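Local atomic coordinates of mitogen-activated protein kinase, putative (Map kinase-like protein) (Leishmania major, PDB entry 3PG1), a protein that probably acts as a MAP-kinase-type serine/threonine protein kinase, binding ATP and transferring its phosphate to protein substrates. Residues Ala9-Ile14 / Val26-Ile30; Ile47-Ile51 / Thr113-Arg117; Ile136-Tyr141 / Tyr319-Asp325; Trp218-Met224 / Leu296-Glu302. All blocks are in the same frame, centred on the assembly; numbering follows the deposited sequence.

Contact 1. Residues Ala9-Ile14 / Val26-Ile30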
# COMPACT_ATOMS: atom_id res chain seq x y z
N ALA A 9 -0.38 -24.51 -11.48
CA ALA A 9 0.51 -23.40 -11.12
C ALA A 9 1.66 -23.88 -10.22
O ALA A 9 2.82 -23.57 -10.49
CB ALA A 9 -0.27 -22.30 -10.44
N MET A 10 1.33 -24.68 -9.19
CA MET A 10 2.27 -25.27 -8.24
C MET A 10 3.23 -26.25 -8.96
O MET A 10 4.44 -26.16 -8.76
CB MET A 10 1.49 -25.99 -7.13
CG MET A 10 2.36 -26.56 -6.05
SD MET A 10 1.89 -26.00 -4.42
CE MET A 10 0.50 -27.09 -4.09
N ARG A 11 2.67 -27.15 -9.79
CA ARG A 11 3.41 -28.14 -10.58
C ARG A 11 4.39 -27.45 -11.54
O ARG A 11 5.56 -27.85 -11.59
CB ARG A 11 2.42 -29.08 -11.30
CG ARG A 11 3.04 -30.14 -12.23
CD ARG A 11 2.03 -31.19 -12.70
NE ARG A 11 0.81 -30.60 -13.29
CZ ARG A 11 -0.40 -30.67 -12.74
NH1 ARG A 11 -0.57 -31.31 -11.58
NH2 ARG A 11 -1.44 -30.10 -13.33
N ASP A 12 3.93 -26.39 -12.26
CA ASP A 12 4.77 -25.61 -13.19
C ASP A 12 5.94 -24.95 -12.44
O ASP A 12 7.09 -25.08 -12.87
CB ASP A 12 3.94 -24.54 -13.94
CG ASP A 12 3.05 -25.05 -15.08
OD1 ASP A 12 3.28 -26.19 -15.55
OD2 ASP A 12 2.17 -24.29 -15.53
N LEU A 13 5.65 -24.28 -11.31
CA LEU A 13 6.65 -23.62 -10.48
C LEU A 13 7.69 -24.59 -9.92
O LEU A 13 8.88 -24.30 -10.02
CB LEU A 13 5.99 -22.81 -9.34
CG LEU A 13 6.95 -21.94 -8.50
CD1 LEU A 13 7.51 -20.79 -9.31
CD2 LEU A 13 6.26 -21.42 -7.28
N ILE A 14 7.24 -25.74 -9.34
CA ILE A 14 8.13 -26.77 -8.77
C ILE A 14 9.17 -27.19 -9.82
O ILE A 14 10.37 -27.09 -9.55
CB ILE A 14 7.36 -27.98 -8.15
CG1 ILE A 14 6.59 -27.55 -6.88
CG2 ILE A 14 8.32 -29.16 -7.83
CD1 ILE A 14 5.56 -28.59 -6.29
N VAL A 26 8.51 -25.41 -2.75
CA VAL A 26 7.12 -24.97 -2.94
C VAL A 26 6.21 -25.89 -2.11
O VAL A 26 6.07 -27.07 -2.43
CB VAL A 26 6.70 -24.95 -4.44
CG1 VAL A 26 5.33 -24.31 -4.63
CG2 VAL A 26 7.74 -24.25 -5.30
N GLN A 27 5.61 -25.34 -1.04
CA GLN A 27 4.77 -26.10 -0.12
C GLN A 27 3.30 -26.14 -0.51
O GLN A 27 2.72 -27.23 -0.56
CB GLN A 27 4.94 -25.60 1.32
CG GLN A 27 6.26 -25.99 1.99
CD GLN A 27 6.31 -25.59 3.44
OE1 GLN A 27 6.02 -24.44 3.82
NE2 GLN A 27 6.71 -26.52 4.30
N ARG A 28 2.69 -24.97 -0.75
CA ARG A 28 1.26 -24.88 -1.07
C ARG A 28 0.92 -23.74 -2.02
O ARG A 28 1.70 -22.81 -2.19
CB ARG A 28 0.41 -24.81 0.22
CG ARG A 28 0.54 -23.48 0.96
CD ARG A 28 0.13 -23.56 2.41
NE ARG A 28 0.77 -22.49 3.18
CZ ARG A 28 0.28 -21.27 3.34
NH1 ARG A 28 -0.89 -20.94 2.80
NH2 ARG A 28 0.94 -20.37 4.05
N PHE A 29 -0.26 -23.83 -2.64
CA PHE A 29 -0.78 -22.82 -3.54
C PHE A 29 -1.44 -21.73 -2.69
O PHE A 29 -2.20 -22.03 -1.77
CB PHE A 29 -1.78 -23.45 -4.52
CG PHE A 29 -2.43 -22.48 -5.47
CD1 PHE A 29 -1.80 -22.11 -6.65
CD2 PHE A 29 -3.69 -21.95 -5.20
CE1 PHE A 29 -2.40 -21.22 -7.54
CE2 PHE A 29 -4.29 -21.05 -6.08
CZ PHE A 29 -3.65 -20.70 -7.25
N ILE A 30 -1.13 -20.46 -3.00
CA ILE A 30 -1.67 -19.31 -2.28
C ILE A 30 -2.83 -18.66 -3.04
O ILE A 30 -3.97 -18.76 -2.59
CB ILE A 30 -0.57 -18.31 -1.86
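Met10 meets strand residues Val26 to Phe29 at the middle of this contact. Its sulfur sits against the strand backbone, with SD 3.4 Å from Arg28 C and 3.5 Å from Phe29 N. These are close packing contacts, and no hydrogen bond joins the two segments. The methionine chain leaves with CG anti to the backbone N (chi1 -177°) and then bends at its next two torsions, which lays SD and CE along the strand. Met10 SD also touches Val26 CG1 at 3.8 Å, the two side chains passing alongside and pointing opposite ways.

Val26 is shared by three helix residues. Its CG2 meets Leu13 CD2 at 3.8 Å, and its CB lies 3.6 Å from Ile14 CG1. At the other end Ala9 CB reaches the edge of the Phe29 ring, 3.8 Å from CE1 and near the ring plane.

The helix and strand segments run roughly antiparallel, at 143°, with axes 8.9 Å apart. Gln27 and Arg28 form a classic beta bulge opposite Ala40, and their CB atoms point away from the helix. Strand 25-33 is the first strand of the kinase N-lobe, at one side of its five-stranded sheet, and by sequence leads into the glycine-rich loop. Helix 7-19 packs over the sheet, across strand 25-33 and on to strands 36-42 and 48-54, where Leu13 touches Cys39, Ile51 and Arg53.

Contact 2. Residues Ile47-Ile51 / Thr113-Arg117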
# COMPACT_ATOMS: atom_id res chain seq x y z
N ILE A 47 12.82 -19.94 6.42
CA ILE A 47 11.98 -18.73 6.38
C ILE A 47 10.87 -18.79 5.29
O ILE A 47 11.19 -18.97 4.11
CB ILE A 47 12.81 -17.43 6.31
N PRO A 48 9.58 -18.66 5.69
CA PRO A 48 8.48 -18.73 4.70
C PRO A 48 8.50 -17.59 3.68
O PRO A 48 8.69 -16.42 4.04
CB PRO A 48 7.21 -18.68 5.57
CG PRO A 48 7.67 -19.05 6.96
CD PRO A 48 9.05 -18.48 7.06
N VAL A 49 8.31 -17.96 2.41
CA VAL A 49 8.31 -17.03 1.28
C VAL A 49 7.07 -17.19 0.40
O VAL A 49 6.45 -18.25 0.38
CB VAL A 49 9.61 -17.06 0.42
CG1 VAL A 49 10.82 -16.52 1.20
CG2 VAL A 49 9.90 -18.45 -0.16
N ALA A 50 6.72 -16.11 -0.29
CA ALA A 50 5.65 -16.07 -1.27
C ALA A 50 6.37 -16.01 -2.62
O ALA A 50 7.23 -15.15 -2.84
CB ALA A 50 4.79 -14.81 -1.06
N ILE A 51 6.11 -17.00 -3.48
CA ILE A 51 6.77 -17.04 -4.78
C ILE A 51 5.77 -16.78 -5.91
O ILE A 51 4.91 -17.62 -6.21
CB ILE A 51 7.63 -18.31 -5.00
CG1 ILE A 51 8.67 -18.50 -3.86
CG2 ILE A 51 8.31 -18.26 -6.38
CD1 ILE A 51 9.07 -19.97 -3.57
N THR A 113 9.08 -12.75 -2.05
CA THR A 113 8.91 -11.84 -0.91
C THR A 113 8.69 -12.70 0.32
O THR A 113 8.28 -13.85 0.19
CB THR A 113 7.78 -10.81 -1.17
OG1 THR A 113 6.56 -11.48 -1.49
CG2 THR A 113 8.13 -9.80 -2.27
N GLU A 114 8.98 -12.17 1.51
CA GLU A 114 8.79 -12.89 2.76
C GLU A 114 7.28 -13.07 2.96
O GLU A 114 6.54 -12.11 2.80
CB GLU A 114 9.41 -12.12 3.95
CG GLU A 114 9.51 -12.95 5.23
CD GLU A 114 9.79 -12.21 6.52
OE1 GLU A 114 9.33 -12.68 7.59
OE2 GLU A 114 10.46 -11.15 6.48
N LEU A 115 6.83 -14.27 3.30
CA LEU A 115 5.40 -14.48 3.54
C LEU A 115 5.14 -14.06 4.99
O LEU A 115 5.72 -14.64 5.92
CB LEU A 115 5.02 -15.95 3.32
CG LEU A 115 3.53 -16.29 3.32
CD1 LEU A 115 2.87 -15.92 1.99
CD2 LEU A 115 3.33 -17.77 3.56
N MET A 116 4.35 -12.99 5.18
CA MET A 116 4.05 -12.48 6.50
C MET A 116 2.99 -13.31 7.24
O MET A 116 2.17 -13.97 6.59
CB MET A 116 3.68 -10.99 6.44
CG MET A 116 4.80 -10.15 5.87
SD MET A 116 6.28 -10.24 6.90
CE MET A 116 7.42 -9.52 5.84
N ARG A 117 3.04 -13.30 8.58
CA ARG A 117 2.10 -14.07 9.41
C ARG A 117 0.64 -13.68 9.14
O ARG A 117 -0.18 -14.54 8.88
CB ARG A 117 2.44 -13.88 10.90
CG ARG A 117 1.61 -14.77 11.84
CD ARG A 117 1.92 -14.54 13.31
NE ARG A 117 1.79 -13.14 13.73
CZ ARG A 117 0.65 -12.57 14.14
NH1 ARG A 117 -0.47 -13.28 14.19
NH2 ARG A 117 0.64 -11.30 14.50
O HOH W 1 6.11 -12.40 -4.07
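The flat groups here are peptide carbonyls of Pro48, Ala50 and Thr113, each taking one N-H from the opposite segment. Thr113 O receives Ala50 N end-on at 2.8 Å, with a C=O...N angle of 165°. Ala50 O receives Thr113 N at 3.1 Å, in the carbonyl plane. Pro48 O is approached differently: Leu115 N lies above its carbonyl plane, 43° out of it, at 2.9 Å. This last bond carries the pairing past the regular strand, as Leu115 already belongs to the loop.

Ala50 and Thr113 are an antiparallel hydrogen-bonded pair with side chains on the same face. A chi1 of 55° sets Thr113 OG1 between its backbone N and carbonyl carbon, 3.8 Å from Ala50 CB. There a water lies 2.8 Å from Thr113 OG1 and donates a hydrogen bond to Ala50 O. Leu115 CD1 also packs on Ala50 CB, at 3.8 Å.

By sequence and position Ala50 is in the Val-Ala-Ile-Lys motif, Thr113 is the gatekeeper, and Glu114 to Met116 begin the hinge. In kinases these elements border the adenine pocket. Strand 48-54 lies between strands 36-42 and 108-114; Ala50 touches Val38 and Leu115 touches Ala40 of the former, while the Arg117 side chain touches Leu167 of strand 165-167.

Contact 3. Residues Ile136-Tyr141 / Tyr319-Asp325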
# COMPACT_ATOMS: atom_id res chain seq x y z
N ILE A 136 -1.53 0.14 19.60
CA ILE A 136 -1.94 1.14 18.58
C ILE A 136 -0.81 2.14 18.33
O ILE A 136 -0.57 2.52 17.18
CB ILE A 136 -3.29 1.85 18.89
CG1 ILE A 136 -4.43 0.79 19.00
CG2 ILE A 136 -3.65 2.95 17.81
CD1 ILE A 136 -5.77 1.27 19.62
N GLN A 137 -0.20 2.65 19.40
CA GLN A 137 0.86 3.64 19.27
C GLN A 137 2.04 3.04 18.49
O GLN A 137 2.62 3.67 17.59
CB GLN A 137 1.29 4.13 20.67
CG GLN A 137 2.34 5.25 20.60
CD GLN A 137 3.24 5.31 21.83
OE1 GLN A 137 3.67 6.38 22.25
NE2 GLN A 137 3.54 4.18 22.43
N TYR A 138 2.40 1.80 18.85
CA TYR A 138 3.52 1.11 18.20
C TYR A 138 3.26 0.88 16.71
O TYR A 138 4.10 1.22 15.88
CB TYR A 138 3.81 -0.22 18.94
CG TYR A 138 5.06 -0.89 18.42
CD1 TYR A 138 6.32 -0.45 18.82
CD2 TYR A 138 4.98 -1.95 17.53
CE1 TYR A 138 7.47 -1.09 18.37
CE2 TYR A 138 6.13 -2.60 17.08
CZ TYR A 138 7.37 -2.16 17.51
OH TYR A 138 8.52 -2.73 17.01
N PHE A 139 2.11 0.27 16.37
CA PHE A 139 1.72 0.02 14.98
C PHE A 139 1.69 1.29 14.17
O PHE A 139 2.21 1.33 13.06
CB PHE A 139 0.30 -0.66 14.90
CG PHE A 139 0.18 -2.09 15.40
CD1 PHE A 139 1.27 -2.95 15.39
CD2 PHE A 139 -1.02 -2.56 15.92
CE1 PHE A 139 1.15 -4.26 15.89
CE2 PHE A 139 -1.14 -3.87 16.40
CZ PHE A 139 -0.06 -4.71 16.38
N MET A 140 1.04 2.35 14.71
CA MET A 140 0.94 3.65 14.03
C MET A 140 2.32 4.27 13.78
O MET A 140 2.54 4.84 12.72
CB MET A 140 0.06 4.65 14.83
CG MET A 140 -1.46 4.35 14.73
SD MET A 140 -2.02 4.10 12.99
CE MET A 140 -1.56 5.65 12.23
N TYR A 141 3.24 4.12 14.75
CA TYR A 141 4.58 4.69 14.60
C TYR A 141 5.24 4.04 13.34
O TYR A 141 5.79 4.75 12.51
CB TYR A 141 5.45 4.49 15.89
CG TYR A 141 6.79 5.21 15.84
CD1 TYR A 141 6.85 6.60 15.79
CD2 TYR A 141 7.98 4.50 15.84
CE1 TYR A 141 8.08 7.28 15.72
CE2 TYR A 141 9.22 5.17 15.82
CZ TYR A 141 9.26 6.55 15.73
OH TYR A 141 10.47 7.23 15.68
N TYR A 319 1.97 12.31 20.73
CA TYR A 319 1.40 10.96 20.75
C TYR A 319 2.50 9.87 20.67
O TYR A 319 2.38 8.83 21.30
CB TYR A 319 0.39 10.78 19.61
CG TYR A 319 -0.19 9.38 19.52
CD1 TYR A 319 -1.05 8.89 20.51
CD2 TYR A 319 0.20 8.51 18.50
CE1 TYR A 319 -1.53 7.58 20.47
CE2 TYR A 319 -0.33 7.22 18.41
CZ TYR A 319 -1.18 6.76 19.41
OH TYR A 319 -1.73 5.50 19.32
N PHE A 320 3.56 10.14 19.89
CA PHE A 320 4.69 9.19 19.73
C PHE A 320 5.86 9.51 20.59
O PHE A 320 6.90 8.88 20.42
CB PHE A 320 5.17 9.18 18.26
CG PHE A 320 4.09 8.67 17.33
CD1 PHE A 320 3.51 9.52 16.40
CD2 PHE A 320 3.63 7.36 17.43
CE1 PHE A 320 2.52 9.06 15.54
CE2 PHE A 320 2.66 6.88 16.55
CZ PHE A 320 2.09 7.74 15.61
N GLU A 321 5.73 10.46 21.53
CA GLU A 321 6.87 10.88 22.39
C GLU A 321 7.71 9.75 22.96
O GLU A 321 8.94 9.83 22.87
CB GLU A 321 6.44 11.83 23.52
CG GLU A 321 7.61 12.63 24.09
CD GLU A 321 7.20 13.80 24.96
OE1 GLU A 321 6.63 14.79 24.43
OE2 GLU A 321 7.44 13.73 26.19
N SER A 322 7.08 8.72 23.52
CA SER A 322 7.80 7.58 24.14
C SER A 322 8.53 6.67 23.14
O SER A 322 9.34 5.84 23.55
CB SER A 322 6.86 6.75 25.02
OG SER A 322 5.88 6.11 24.21
N LEU A 323 8.26 6.82 21.84
CA LEU A 323 8.84 5.95 20.81
C LEU A 323 9.75 6.67 19.85
O LEU A 323 10.62 6.04 19.24
CB LEU A 323 7.70 5.33 19.98
CG LEU A 323 6.64 4.42 20.69
CD1 LEU A 323 5.72 3.79 19.65
CD2 LEU A 323 7.26 3.29 21.53
N PHE A 324 9.48 7.96 19.64
CA PHE A 324 10.15 8.76 18.65
C PHE A 324 11.63 8.93 18.84
O PHE A 324 12.11 9.17 19.94
CB PHE A 324 9.45 10.14 18.47
CG PHE A 324 10.12 11.07 17.50
CD1 PHE A 324 9.96 10.91 16.13
CD2 PHE A 324 10.96 12.09 17.95
CE1 PHE A 324 10.59 11.76 15.23
CE2 PHE A 324 11.60 12.93 17.04
CZ PHE A 324 11.38 12.79 15.69
N ASP A 325 12.33 8.83 17.73
CA ASP A 325 13.76 9.10 17.65
C ASP A 325 13.96 9.83 16.32
O ASP A 325 13.53 9.32 15.29
CB ASP A 325 14.60 7.82 17.69
CG ASP A 325 16.05 8.14 17.93
OD1 ASP A 325 16.63 7.55 18.83
OD2 ASP A 325 16.61 8.97 17.20
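The His-Pro-Tyr-Phe sequence, a known feature of the kinase C-lobe, supplies Tyr319 and Phe320, which pack on Gln137, Met140 and Tyr141 of helix 133-152. Gln137 CG lies over the face of the Tyr319 ring, a CH-pi contact 4.3 Å from its centroid. The Phe320 ring turns its edge to the helix: Gln137 O and Met140 CB lie near its plane, with Met140 CB 3.8 Å from Phe320 CZ. Tyr319 CD2 covers one face of the Phe320 ring.

With chi1 at -173°, CG of Tyr141 stands opposite the backbone N, which sends the ring out along the loop. It meets the Phe320 ring obliquely, with centroids 5.5 Å apart and planes at 49°. Leu323 CB sits over one face, 4.2 Å from the Tyr141 centroid. Past the ring, Tyr141 OH accepts a hydrogen bond from Asp325 N at 3.2 Å and is also hydrogen-bonded to Asp328 OD2. Two interactions thus hold the hydroxyl. The loop is itself folded tightly, since Phe320 O accepts from both Leu323 N and Phe324 N.

Tyr319 and Phe320 also rest on Leu296 of helix 291-300. Tyr319 also touches Met224, and Met140 touches Met227, both of helix 214-229.

Contact 4. Residues Trp218-Met224 / Leu296-Glu302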
# COMPACT_ATOMS: atom_id res chain seq x y z
N TRP A 218 -4.49 10.71 5.26
CA TRP A 218 -5.92 10.51 5.49
C TRP A 218 -6.18 9.03 5.75
O TRP A 218 -6.87 8.69 6.70
CB TRP A 218 -6.78 10.96 4.28
CG TRP A 218 -8.25 10.70 4.54
CD1 TRP A 218 -8.94 9.55 4.28
CD2 TRP A 218 -9.18 11.61 5.12
NE1 TRP A 218 -10.26 9.70 4.65
CE2 TRP A 218 -10.44 10.96 5.15
CE3 TRP A 218 -9.08 12.93 5.59
CZ2 TRP A 218 -11.58 11.56 5.71
CZ3 TRP A 218 -10.23 13.55 6.06
CH2 TRP A 218 -11.45 12.85 6.17
N SER A 219 -5.64 8.14 4.89
CA SER A 219 -5.82 6.69 5.06
C SER A 219 -5.28 6.20 6.41
O SER A 219 -5.91 5.38 7.09
CB SER A 219 -5.17 5.90 3.92
OG SER A 219 -5.55 6.40 2.65
N ALA A 220 -4.11 6.71 6.78
CA ALA A 220 -3.48 6.36 8.05
C ALA A 220 -4.38 6.78 9.26
O ALA A 220 -4.46 6.03 10.22
CB ALA A 220 -2.09 7.00 8.13
N GLY A 221 -5.00 7.95 9.20
CA GLY A 221 -5.91 8.44 10.24
C GLY A 221 -7.13 7.53 10.34
O GLY A 221 -7.59 7.24 11.44
N CYS A 222 -7.65 7.05 9.19
CA CYS A 222 -8.77 6.11 9.15
C CYS A 222 -8.35 4.81 9.82
O CYS A 222 -9.10 4.27 10.61
CB CYS A 222 -9.22 5.85 7.71
SG CYS A 222 -10.08 7.26 6.96
N VAL A 223 -7.14 4.32 9.52
CA VAL A 223 -6.61 3.08 10.11
C VAL A 223 -6.45 3.24 11.63
O VAL A 223 -6.90 2.37 12.37
CB VAL A 223 -5.30 2.62 9.42
CG1 VAL A 223 -4.59 1.49 10.22
CG2 VAL A 223 -5.58 2.16 7.99
N MET A 224 -5.92 4.39 12.07
CA MET A 224 -5.72 4.68 13.50
C MET A 224 -7.07 4.60 14.26
O MET A 224 -7.18 3.86 15.23
CB MET A 224 -5.08 6.05 13.69
CG MET A 224 -4.71 6.32 15.13
SD MET A 224 -3.56 7.67 15.33
CE MET A 224 -3.67 7.88 17.14
N LEU A 296 -4.13 13.94 17.50
CA LEU A 296 -3.45 13.51 16.28
C LEU A 296 -4.44 13.00 15.21
O LEU A 296 -4.36 13.41 14.05
CB LEU A 296 -2.38 12.44 16.60
CG LEU A 296 -1.72 11.78 15.36
CD1 LEU A 296 -1.00 12.88 14.45
CD2 LEU A 296 -0.72 10.68 15.81
N ILE A 297 -5.39 12.14 15.59
CA ILE A 297 -6.40 11.64 14.62
C ILE A 297 -7.09 12.81 13.94
O ILE A 297 -7.25 12.78 12.72
CB ILE A 297 -7.46 10.74 15.33
CG1 ILE A 297 -6.83 9.42 15.76
CG2 ILE A 297 -8.70 10.49 14.41
CD1 ILE A 297 -7.71 8.61 16.79
N ALA A 298 -7.52 13.82 14.71
CA ALA A 298 -8.24 14.99 14.12
C ALA A 298 -7.33 15.74 13.11
O ALA A 298 -7.80 16.21 12.09
CB ALA A 298 -8.65 15.95 15.25
N LYS A 299 -6.04 15.80 13.39
CA LYS A 299 -5.07 16.44 12.46
C LYS A 299 -4.80 15.65 11.21
O LYS A 299 -4.56 16.23 10.16
CB LYS A 299 -3.81 16.80 13.19
CG LYS A 299 -4.08 17.97 14.17
CD LYS A 299 -2.98 18.14 15.21
CE LYS A 299 -3.39 19.32 16.10
NZ LYS A 299 -2.45 19.49 17.26
N MET A 300 -4.84 14.31 11.30
CA MET A 300 -4.67 13.45 10.12
C MET A 300 -5.93 13.51 9.27
O MET A 300 -5.87 13.24 8.08
CB MET A 300 -4.44 11.99 10.53
CG MET A 300 -3.15 11.84 11.37
SD MET A 300 -3.00 10.21 12.18
CE MET A 300 -2.30 9.34 10.93
N LEU A 301 -7.09 13.72 9.92
CA LEU A 301 -8.36 13.68 9.18
C LEU A 301 -8.88 15.07 8.87
O LEU A 301 -10.09 15.33 9.01
CB LEU A 301 -9.40 12.81 9.94
CG LEU A 301 -9.02 11.30 10.09
CD1 LEU A 301 -10.04 10.59 10.95
CD2 LEU A 301 -8.88 10.60 8.73
N GLU A 302 -7.98 15.97 8.42
CA GLU A 302 -8.40 17.29 7.94
C GLU A 302 -8.96 17.07 6.56
O GLU A 302 -8.29 16.46 5.73
CB GLU A 302 -7.22 18.30 7.85
CG GLU A 302 -6.96 18.96 9.18
CD GLU A 302 -7.95 20.02 9.61
OE1 GLU A 302 -8.81 20.45 8.80
OE2 GLU A 302 -7.82 20.47 10.77
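The short helical segments containing Gly221 and Met300 run roughly antiparallel at 145°, with axes 8.7 Å apart and the CA atoms of these two residues 5.2 Å from each other. Gly221 lies at the close approach. Met300 CB and SD lie against its CA, each at 3.9 Å. The Met300 chain then bends at its last torsion, and its CE reaches Ala220 CB at 3.7 Å.

One turn further along helix 214-229, Met224 is extended. Its CG, SD and CE run past Ile297 CG1, the closest of them SD at 3.7 Å. Met224 SD and Met300 SD are 4.1 Å apart, their side chains crossing at about a right angle. Leu296 CD2 also lies beside Met224 SD; Met140 and Tyr319 touch Met224 as well.

At the other end, helix 291-300 has just finished and Leu301 has left helical geometry. Its CD2 methyl sits squarely over the six-membered ring of Trp218, 3.8 Å from the centroid and 11° off the normal. The same methyl also lies close to Trp218 O. Glu302 O meets the indole edge, 3.5 Å from Trp218 CZ3, and accepts a hydrogen bond from Arg308 NE.

No hydrogen bond crosses between the two segments, so buried apolar surface makes the join. The Asp-Met-Trp-Ser-Ala-Gly sequence marks helix 214-229 as the F helix of a protein kinase, the hydrophobic central helix of the C-lobe. Helix 291-300 corresponds to the H helix, and this F-to-H helix packing belongs to the C-lobe of the protein kinase fold.

Contacts 1 and 2 are surface contacts on one N-lobe sheet. They touch through Leu13 with Ile51 and Arg28 with Leu115. Contact 1 adds a helix to an outer strand by apolar side chains, whereas contact 2 joins two strands by backbone hydrogen bonds. Contacts 3 and 4 belong to the C-lobe, and they touch, Tyr319 packing on Met224 and Leu296, and Met140 on Ala220. Contact 4 is buried and has no hydrogen bond across it. Contact 3 is partly buried, is rich in aromatic rings, and uses a tyrosine hydroxyl, where Asp325 N bonds to it. The centres of contacts 1 and 4 are about 40 Å apart, on opposite sides of the chain's centre.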